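Long-range contacts in putative molybdenum carrier protein (Syntrophus aciditrophicus SB, PDB 3IMK), which is of unknown function but, as a putative molybdenum carrier of the SLOG superfamily, may bind a molybdenum-containing or nucleotide-like ligand: residues N70-S81 with H128-P137; I113-T124 with M150-A158. All coordinates share one frame; numbering follows the deposited sequence.

Contact 1 of 2, residues N70-S81 with H128-P137; sequences NVLDSDGTLIIS and HIQVLNIAGP
N133 and T77 stand side by side on one face of two adjacent parallel strands, 131-135 and 76-81, inner strands of a Rossmann-like sheet. N133 CG lies anti to the backbone N (chi1 179°), which carries the amide alongside T77. There N133 ND2 gives a hydrogen bond to T77 OG1 at 3.1 Å, nearly straight at 166° and close to the amide plane. This bond helps to fix the rotation of the amide. Its other end, N133 OD1, rests on N70 CB at 3.4 Å, at the C-terminal end of helix 63-72. S74 OG packs on N133 CB at 3.3 Å and is itself hydrogen-bonded to N70 O, so the turn after the helix closes over the asparagine.

D75 grips the start of the partner strand. Its OD2 takes two backbone donors: Q130 N on the anti lone pair, and V131 N at 3.0 Å from above the carboxylate plane. D75 N returns a bond to V131 O at 2.8 Å. Regular parallel pairing follows, with L78 N bonded to N133 O and A135 N to L78 O.

On the opposite face the contacts are apolar. L132 CD1 meets L78 CB at 4.0 Å, and I80 CD1 meets I134 CG2 at 3.8 Å. Helix 145-157 covers I80 and I134 here, while T92 of helix 87-98 touches T77 on the other face. Strands 10-12 and 103-107 flank the pair within the sheet.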
loop_
_atom_site.group_PDB
_atom_site.type_symbol
_atom_site.label_atom_id
_atom_site.label_comp_id
_atom_site.label_asym_id
_atom_site.label_seq_id
_atom_site.Cartn_x
_atom_site.Cartn_y
_atom_site.Cartn_z
ATOM N N ASN A 70 4.374 9.190 -0.992
ATOM C CA ASN A 70 4.498 7.827 -0.410
ATOM C C ASN A 70 5.393 6.913 -1.246
ATOM O O ASN A 70 6.132 6.107 -0.704
ATOM C CB ASN A 70 3.137 7.229 -0.140
ATOM C CG ASN A 70 2.413 7.945 0.974
ATOM O OD1 ASN A 70 3.029 8.318 1.978
ATOM N ND2 ASN A 70 1.108 8.183 0.783
ATOM N N VAL A 71 5.378 7.076 -2.561
ATOM C CA VAL A 71 6.305 6.333 -3.444
ATOM C C VAL A 71 7.751 6.719 -3.161
ATOM O O VAL A 71 8.639 5.851 -3.140
ATOM C CB VAL A 71 5.933 6.533 -4.960
ATOM C CG1 VAL A 71 7.030 6.000 -5.921
ATOM C CG2 VAL A 71 4.584 5.876 -5.304
ATOM N N LEU A 72 7.983 8.003 -2.959
ATOM C CA LEU A 72 9.343 8.510 -2.771
ATOM C C LEU A 72 9.874 8.188 -1.378
ATOM O O LEU A 72 11.093 8.005 -1.220
ATOM C CB LEU A 72 9.404 10.011 -3.007
ATOM C CG LEU A 72 9.346 10.429 -4.459
ATOM C CD1 LEU A 72 9.060 11.947 -4.607
ATOM C CD2 LEU A 72 10.653 10.074 -5.169
ATOM N N ASP A 73 9.000 8.151 -0.364
ATOM C CA ASP A 73 9.443 8.025 1.008
ATOM C C ASP A 73 9.296 6.570 1.535
ATOM O O ASP A 73 8.934 6.371 2.715
ATOM C CB ASP A 73 8.611 8.993 1.854
ATOM C CG ASP A 73 9.277 9.429 3.148
ATOM O OD1 ASP A 73 10.484 9.162 3.351
ATOM O OD2 ASP A 73 8.571 10.056 3.994
ATOM N N SER A 74 9.561 5.592 0.665
ATOM C CA SER A 74 9.561 4.172 1.025
ATOM C C SER A 74 10.576 3.450 0.203
ATOM O O SER A 74 11.147 4.017 -0.748
ATOM C CB SER A 74 8.173 3.568 0.802
ATOM O OG SER A 74 7.690 3.775 -0.520
ATOM N N ASP A 75 10.820 2.179 0.536
ATOM C CA ASP A 75 11.773 1.375 -0.206
ATOM C C ASP A 75 11.177 0.740 -1.472
ATOM O O ASP A 75 11.930 0.454 -2.419
ATOM C CB ASP A 75 12.299 0.263 0.666
ATOM C CG ASP A 75 13.140 0.747 1.812
ATOM O OD1 ASP A 75 13.798 1.826 1.715
ATOM O OD2 ASP A 75 13.152 0.048 2.863
ATOM N N GLY A 76 9.872 0.547 -1.497
ATOM C CA GLY A 76 9.180 -0.020 -2.621
ATOM C C GLY A 76 7.706 0.152 -2.426
ATOM O O GLY A 76 7.248 0.390 -1.326
ATOM N N THR A 77 6.935 -0.070 -3.495
ATOM C CA THR A 77 5.481 0.073 -3.517
ATOM C C THR A 77 4.808 -1.194 -4.053
ATOM O O THR A 77 5.111 -1.676 -5.158
ATOM C CB THR A 77 5.076 1.311 -4.369
ATOM O OG1 THR A 77 5.562 2.523 -3.764
ATOM C CG2 THR A 77 3.571 1.429 -4.496
ATOM N N LEU A 78 3.902 -1.704 -3.233
ATOM C CA LEU A 78 3.058 -2.835 -3.562
ATOM C C LEU A 78 1.695 -2.247 -3.944
ATOM O O LEU A 78 1.118 -1.525 -3.125
ATOM C CB LEU A 78 2.901 -3.762 -2.362
ATOM C CG LEU A 78 1.848 -4.876 -2.452
ATOM C CD1 LEU A 78 2.168 -5.852 -3.613
ATOM C CD2 LEU A 78 1.804 -5.648 -1.132
ATOM N N ILE A 79 1.176 -2.546 -5.144
ATOM C CA ILE A 79 -0.126 -2.041 -5.618
ATOM C C ILE A 79 -1.054 -3.264 -5.741
ATOM O O ILE A 79 -0.718 -4.216 -6.417
ATOM C CB ILE A 79 -0.058 -1.288 -6.976
ATOM C CG1 ILE A 79 1.070 -0.233 -6.942
ATOM C CG2 ILE A 79 -1.419 -0.642 -7.237
ATOM C CD1 ILE A 79 1.332 0.499 -8.260
ATOM N N ILE A 80 -2.192 -3.232 -5.069
ATOM C CA ILE A 80 -3.140 -4.336 -5.062
ATOM C C ILE A 80 -4.443 -3.879 -5.742
ATOM O O ILE A 80 -4.998 -2.861 -5.365
ATOM C CB ILE A 80 -3.411 -4.792 -3.609
ATOM C CG1 ILE A 80 -2.102 -5.055 -2.859
ATOM C CG2 ILE A 80 -4.325 -6.041 -3.636
ATOM C CD1 ILE A 80 -2.248 -5.155 -1.315
ATOM N N SER A 81 -4.965 -4.677 -6.683
ATOM C CA SER A 81 -6.201 -4.376 -7.377
ATOM C C SER A 81 -6.919 -5.644 -7.782
ATOM O O SER A 81 -6.377 -6.753 -7.673
ATOM C CB SER A 81 -5.923 -3.582 -8.653
ATOM O OG SER A 81 -5.342 -4.383 -9.648
ATOM N N HIS A 128 15.383 -6.004 -0.800
ATOM C CA HIS A 128 15.634 -5.503 0.559
ATOM C C HIS A 128 14.653 -4.417 0.993
ATOM O O HIS A 128 15.041 -3.428 1.620
ATOM C CB HIS A 128 17.091 -5.059 0.734
ATOM C CG HIS A 128 18.050 -6.194 0.694
ATOM N ND1 HIS A 128 18.426 -6.886 1.823
ATOM C CD2 HIS A 128 18.728 -6.743 -0.335
ATOM C CE1 HIS A 128 19.276 -7.837 1.486
ATOM N NE2 HIS A 128 19.478 -7.774 0.182
ATOM N N ILE A 129 13.373 -4.627 0.681
ATOM C CA ILE A 129 12.337 -3.663 0.994
ATOM C C ILE A 129 11.975 -3.819 2.458
ATOM O O ILE A 129 11.525 -4.886 2.874
ATOM C CB ILE A 129 11.118 -3.889 0.108
ATOM C CG1 ILE A 129 11.481 -3.475 -1.324
ATOM C CG2 ILE A 129 9.900 -3.046 0.641
ATOM C CD1 ILE A 129 10.577 -4.070 -2.379
ATOM N N GLN A 130 12.177 -2.749 3.241
ATOM C CA GLN A 130 11.798 -2.753 4.655
ATOM C C GLN A 130 10.671 -1.787 4.998
ATOM O O GLN A 130 9.820 -2.092 5.829
ATOM C CB GLN A 130 13.043 -2.460 5.494
ATOM C CG GLN A 130 14.174 -3.515 5.398
ATOM C CD GLN A 130 15.307 -3.319 6.422
ATOM O OE1 GLN A 130 15.336 -2.360 7.176
ATOM N NE2 GLN A 130 16.239 -4.227 6.407
ATOM N N VAL A 131 10.681 -0.599 4.383
ATOM C CA VAL A 131 9.604 0.370 4.465
ATOM C C VAL A 131 8.776 0.184 3.200
ATOM O O VAL A 131 9.269 0.466 2.067
ATOM C CB VAL A 131 10.115 1.801 4.573
ATOM C CG1 VAL A 131 8.930 2.780 4.620
ATOM C CG2 VAL A 131 11.038 1.989 5.838
ATOM N N LEU A 132 7.592 -0.400 3.383
ATOM C CA LEU A 132 6.739 -0.797 2.293
ATOM C C LEU A 132 5.531 0.089 2.150
ATOM O O LEU A 132 4.714 0.158 3.075
ATOM C CB LEU A 132 6.285 -2.235 2.519
ATOM C CG LEU A 132 5.311 -2.834 1.498
ATOM C CD1 LEU A 132 5.928 -2.900 0.104
ATOM C CD2 LEU A 132 4.886 -4.261 1.951
ATOM N N ASN A 133 5.406 0.782 1.011
ATOM C CA ASN A 133 4.205 1.556 0.653
ATOM C C ASN A 133 3.207 0.616 0.001
ATOM O O ASN A 133 3.585 -0.169 -0.858
ATOM C CB ASN A 133 4.597 2.644 -0.317
ATOM C CG ASN A 133 3.425 3.506 -0.798
ATOM O OD1 ASN A 133 2.547 3.850 -0.000
ATOM N ND2 ASN A 133 3.453 3.921 -2.058
ATOM N N ILE A 134 1.959 0.656 0.467
ATOM C CA ILE A 134 0.905 -0.205 -0.064
ATOM C C ILE A 134 -0.166 0.730 -0.592
ATOM O O ILE A 134 -0.653 1.638 0.094
ATOM C CB ILE A 134 0.351 -1.173 0.986
ATOM C CG1 ILE A 134 1.508 -2.008 1.524
ATOM C CG2 ILE A 134 -0.778 -2.038 0.348
ATOM C CD1 ILE A 134 1.115 -3.021 2.638
ATOM N N ALA A 135 -0.580 0.488 -1.834
ATOM C CA ALA A 135 -1.523 1.319 -2.569
ATOM C C ALA A 135 -2.544 0.479 -3.291
ATOM O O ALA A 135 -2.365 -0.697 -3.558
ATOM C CB ALA A 135 -0.727 2.192 -3.593
ATOM N N GLY A 136 -3.624 1.131 -3.701
ATOM C CA GLY A 136 -4.649 0.489 -4.505
ATOM C C GLY A 136 -5.938 1.298 -4.488
ATOM O O GLY A 136 -6.002 2.406 -3.913
ATOM N N PRO A 137 -6.964 0.783 -5.176
ATOM C CA PRO A 137 -8.201 1.588 -5.326
ATOM C C PRO A 137 -8.949 1.904 -4.013
ATOM O O PRO A 137 -8.796 1.197 -2.995
ATOM C CB PRO A 137 -9.111 0.728 -6.201
ATOM C CG PRO A 137 -8.209 -0.272 -6.814
ATOM C CD PRO A 137 -6.984 -0.458 -5.964
#

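Contact 2 of 2, residues I113-T124 with M150-A158; sequences IEDAATLINSWT and MDLLEVFLA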
loop_
_atom_site.group_PDB
_atom_site.type_symbol
_atom_site.label_atom_id
_atom_site.label_comp_id
_atom_site.label_asym_id
_atom_site.label_seq_id
_atom_site.Cartn_x
_atom_site.Cartn_y
_atom_site.Cartn_z
ATOM N N ILE A 113 -4.598 -15.238 -3.735
ATOM C CA ILE A 113 -3.894 -14.571 -2.643
ATOM C C ILE A 113 -2.702 -15.402 -2.145
ATOM O O ILE A 113 -1.670 -14.835 -1.774
ATOM C CB ILE A 113 -4.795 -14.131 -1.445
ATOM C CG1 ILE A 113 -5.509 -15.333 -0.809
ATOM C CG2 ILE A 113 -5.783 -13.008 -1.895
ATOM C CD1 ILE A 113 -6.231 -15.023 0.495
ATOM N N GLU A 114 -2.830 -16.729 -2.130
ATOM C CA GLU A 114 -1.713 -17.535 -1.649
ATOM C C GLU A 114 -0.508 -17.401 -2.550
ATOM O O GLU A 114 0.613 -17.287 -2.079
ATOM C CB GLU A 114 -2.114 -19.003 -1.555
ATOM C CG GLU A 114 -3.228 -19.275 -0.551
ATOM C CD GLU A 114 -4.643 -19.168 -1.142
ATOM O OE1 GLU A 114 -4.825 -18.721 -2.279
ATOM O OE2 GLU A 114 -5.620 -19.576 -0.436
ATOM N N ASP A 115 -0.707 -17.462 -3.835
ATOM C CA ASP A 115 0.422 -17.387 -4.801
ATOM C C ASP A 115 1.000 -15.956 -4.838
ATOM O O ASP A 115 2.217 -15.743 -4.952
ATOM C CB ASP A 115 -0.046 -17.890 -6.166
ATOM C CG ASP A 115 -0.514 -19.381 -6.127
ATOM O OD1 ASP A 115 -0.032 -20.115 -5.287
ATOM O OD2 ASP A 115 -1.246 -19.769 -7.000
ATOM N N ALA A 116 0.115 -14.971 -4.743
ATOM C CA ALA A 116 0.559 -13.594 -4.655
ATOM C C ALA A 116 1.485 -13.371 -3.461
ATOM O O ALA A 116 2.455 -12.624 -3.550
ATOM C CB ALA A 116 -0.642 -12.610 -4.578
ATOM N N ALA A 117 1.129 -13.952 -2.315
ATOM C CA ALA A 117 1.962 -13.802 -1.108
ATOM C C ALA A 117 3.383 -14.300 -1.377
ATOM O O ALA A 117 4.358 -13.672 -0.944
ATOM C CB ALA A 117 1.336 -14.550 0.077
ATOM N N THR A 118 3.493 -15.413 -2.104
ATOM C CA THR A 118 4.824 -15.938 -2.505
ATOM C C THR A 118 5.589 -14.924 -3.345
ATOM O O THR A 118 6.789 -14.646 -3.116
ATOM C CB THR A 118 4.689 -17.236 -3.221
ATOM O OG1 THR A 118 4.140 -18.177 -2.294
ATOM C CG2 THR A 118 6.056 -17.780 -3.775
ATOM N N LEU A 119 4.913 -14.351 -4.336
ATOM C CA LEU A 119 5.538 -13.310 -5.150
ATOM C C LEU A 119 6.004 -12.099 -4.339
ATOM O O LEU A 119 7.068 -11.528 -4.610
ATOM C CB LEU A 119 4.627 -12.845 -6.299
ATOM C CG LEU A 119 4.729 -13.560 -7.644
ATOM C CD1 LEU A 119 4.915 -15.051 -7.610
ATOM C CD2 LEU A 119 3.584 -13.147 -8.579
ATOM N N ILE A 120 5.167 -11.632 -3.411
ATOM C CA ILE A 120 5.518 -10.494 -2.582
ATOM C C ILE A 120 6.744 -10.833 -1.706
ATOM O O ILE A 120 7.633 -10.004 -1.495
ATOM C CB ILE A 120 4.309 -10.013 -1.709
ATOM C CG1 ILE A 120 3.101 -9.636 -2.582
ATOM C CG2 ILE A 120 4.747 -8.822 -0.804
ATOM C CD1 ILE A 120 1.784 -9.477 -1.817
ATOM N N ASN A 121 6.764 -12.029 -1.175
ATOM C CA ASN A 121 7.926 -12.469 -0.381
ATOM C C ASN A 121 9.210 -12.424 -1.234
ATOM O O ASN A 121 10.245 -11.911 -0.782
ATOM C CB ASN A 121 7.635 -13.857 0.198
ATOM C CG ASN A 121 8.777 -14.436 0.981
ATOM O OD1 ASN A 121 9.762 -14.877 0.389
ATOM N ND2 ASN A 121 8.631 -14.498 2.297
ATOM N N SER A 122 9.184 -12.989 -2.433
ATOM C CA SER A 122 10.368 -13.013 -3.274
ATOM C C SER A 122 10.822 -11.570 -3.597
ATOM O O SER A 122 12.017 -11.227 -3.559
ATOM C CB SER A 122 10.029 -13.768 -4.550
ATOM O OG SER A 122 9.765 -15.135 -4.268
ATOM N N TRP A 123 9.855 -10.692 -3.888
ATOM C CA TRP A 123 10.145 -9.342 -4.303
ATOM C C TRP A 123 10.711 -8.508 -3.144
ATOM O O TRP A 123 11.671 -7.754 -3.286
ATOM C CB TRP A 123 8.856 -8.704 -4.889
ATOM C CG TRP A 123 8.879 -7.217 -5.160
ATOM C CD1 TRP A 123 9.462 -6.587 -6.199
ATOM C CD2 TRP A 123 8.216 -6.222 -4.396
ATOM N NE1 TRP A 123 9.227 -5.232 -6.124
ATOM C CE2 TRP A 123 8.446 -4.990 -5.018
ATOM C CE3 TRP A 123 7.420 -6.259 -3.248
ATOM C CZ2 TRP A 123 7.948 -3.805 -4.519
ATOM C CZ3 TRP A 123 6.904 -5.069 -2.754
ATOM C CH2 TRP A 123 7.203 -3.866 -3.371
ATOM N N THR A 124 10.035 -8.570 -1.999
ATOM C CA THR A 124 10.504 -7.787 -0.821
ATOM C C THR A 124 11.888 -8.233 -0.393
ATOM O O THR A 124 12.767 -7.407 -0.099
ATOM C CB THR A 124 9.531 -7.832 0.390
ATOM O OG1 THR A 124 9.251 -9.179 0.766
ATOM C CG2 THR A 124 8.263 -7.052 0.109
HETATM N N MSE A 150 -6.450 -7.135 3.293
HETATM C CA MSE A 150 -6.232 -7.762 4.610
HETATM C C MSE A 150 -5.837 -9.228 4.469
HETATM O O MSE A 150 -4.906 -9.687 5.126
HETATM C CB MSE A 150 -7.463 -7.613 5.528
HETATM C CG MSE A 150 -7.854 -6.173 5.858
HETATM SE SE MSE A 150 -6.614 -5.358 7.062
HETATM C CE MSE A 150 -6.926 -6.300 8.747
ATOM N N ASP A 151 -6.586 -9.957 3.644
ATOM C CA ASP A 151 -6.415 -11.399 3.520
ATOM C C ASP A 151 -5.047 -11.688 2.889
ATOM O O ASP A 151 -4.349 -12.596 3.321
ATOM C CB ASP A 151 -7.533 -12.004 2.655
ATOM C CG ASP A 151 -8.896 -11.982 3.294
ATOM O OD1 ASP A 151 -8.990 -11.740 4.509
ATOM O OD2 ASP A 151 -9.903 -12.223 2.542
ATOM N N LEU A 152 -4.663 -10.898 1.889
ATOM C CA LEU A 152 -3.364 -11.059 1.245
ATOM C C LEU A 152 -2.211 -10.823 2.239
ATOM O O LEU A 152 -1.232 -11.581 2.302
ATOM C CB LEU A 152 -3.254 -10.100 0.034
ATOM C CG LEU A 152 -1.909 -10.070 -0.703
ATOM C CD1 LEU A 152 -1.525 -11.468 -1.192
ATOM C CD2 LEU A 152 -2.039 -9.101 -1.871
ATOM N N LEU A 153 -2.288 -9.710 2.965
ATOM C CA LEU A 153 -1.230 -9.390 3.923
ATOM C C LEU A 153 -1.134 -10.441 5.028
ATOM O O LEU A 153 -0.023 -10.751 5.511
ATOM C CB LEU A 153 -1.421 -7.965 4.468
ATOM C CG LEU A 153 -1.239 -6.846 3.436
ATOM C CD1 LEU A 153 -1.590 -5.470 4.063
ATOM C CD2 LEU A 153 0.137 -6.841 2.812
ATOM N N GLU A 154 -2.274 -10.990 5.423
ATOM C CA GLU A 154 -2.250 -12.066 6.405
ATOM C C GLU A 154 -1.446 -13.269 5.926
ATOM O O GLU A 154 -0.700 -13.869 6.693
ATOM C CB GLU A 154 -3.646 -12.459 6.828
ATOM C CG GLU A 154 -4.305 -11.375 7.714
ATOM C CD GLU A 154 -3.829 -11.358 9.218
ATOM O OE1 GLU A 154 -3.257 -12.371 9.710
ATOM O OE2 GLU A 154 -4.108 -10.323 9.893
ATOM N N VAL A 155 -1.607 -13.642 4.667
ATOM C CA VAL A 155 -0.827 -14.791 4.148
ATOM C C VAL A 155 0.634 -14.418 4.010
ATOM O O VAL A 155 1.519 -15.208 4.356
ATOM C CB VAL A 155 -1.401 -15.333 2.790
ATOM C CG1 VAL A 155 -0.535 -16.492 2.259
ATOM C CG2 VAL A 155 -2.891 -15.736 2.939
ATOM N N PHE A 156 0.898 -13.187 3.538
ATOM C CA PHE A 156 2.266 -12.700 3.394
ATOM C C PHE A 156 3.042 -12.611 4.714
ATOM O O PHE A 156 4.194 -13.048 4.766
ATOM C CB PHE A 156 2.231 -11.350 2.613
ATOM C CG PHE A 156 3.533 -10.591 2.599
ATOM C CD1 PHE A 156 4.718 -11.220 2.262
ATOM C CD2 PHE A 156 3.549 -9.245 2.857
ATOM C CE1 PHE A 156 5.923 -10.509 2.293
ATOM C CE2 PHE A 156 4.735 -8.517 2.848
ATOM C CZ PHE A 156 5.918 -9.162 2.561
ATOM N N LEU A 157 2.422 -12.042 5.756
ATOM C CA LEU A 157 3.152 -11.669 7.025
ATOM C C LEU A 157 2.604 -12.240 8.327
ATOM O O LEU A 157 3.189 -12.004 9.397
ATOM C CB LEU A 157 3.166 -10.167 7.212
ATOM C CG LEU A 157 4.041 -9.390 6.252
ATOM C CD1 LEU A 157 3.802 -7.886 6.430
ATOM C CD2 LEU A 157 5.522 -9.802 6.425
ATOM N N ALA A 158 1.492 -12.949 8.255
ATOM C CA ALA A 158 0.912 -13.620 9.422
ATOM C C ALA A 158 0.853 -15.126 9.144
ATOM O O ALA A 158 1.698 -15.671 8.418
ATOM C CB ALA A 158 -0.474 -13.057 9.711
ATOM O OXT ALA A 158 -0.043 -15.837 9.629
HETATM O O HOH W 1 5.359 -15.047 2.441
#
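F156 and L152 of helix 145-157 fit as knobs into holes on helix 113-126, two helices packed on one face of a Rossmann-like parallel sheet. The segments cross at -56°, with axes 8.5 Å apart. F156 sits among A117, I120, N121 and T124. I120 CG2 stands over the centre of its ring, 3.5 Å from the centroid and 9° off the normal, a CH-pi contact. L157 CG lies over the opposite face, offset toward the rim. T124 OG1 meets the ring edge near its plane, 3.8 Å from F156 CZ.

L152 fills the next hole, among I113, A116, A117 and I120. Its CD1 touches A116 CB at 3.7 Å, while its CD2 meets I120 CD1 at 3.8 Å. The small A117 lets the helices come close. A117 CB presses on V155 CG1 at 3.5 Å, a tight carbon pair.

An alanine at F156 takes away the ring that I120 CG2 sits on, and the space it filled among A117, I120, N121 and T124 is likely to open as a gap between the helices.

Outside this shell, A116 and I120 rest on strand 103-107 through I106 and L104. Across helix 145-157, L153 packs on F26 of helix 19-29. At the rim, a water donates to F156 O and is held weakly by N121 ND2. T124 OG1 is placed at the ring by its torsion (chi1 55°), which turns it back along the helix; it donates to I120 O at 2.9 Å, where T124 N arrives from the other face of the carbonyl plane.

Overall arrangement
The centre of contact 1, in the middle of the sheet, is about 5 Å from the centre of the chain. Contact 2 lies in the helix layer on one face, and the two centres are about 14 Å apart. Their segments alternate along the chain. W123 joins them: its CZ3 packs on L132 CD1 at 3.7 Å, and its CZ2 on I129 CD1 at 3.4 Å. I129 N probably bonds to T124 O at 2.9 Å, where helix 113-126 ends in a Schellman motif. At contact 1 the D73 side chain comes within about 3 Å of the bound polyether (nearest atoms), and the A135 side chain within about 3 Å of a glycerol. Both molecules probably come from the crystallisation liquor.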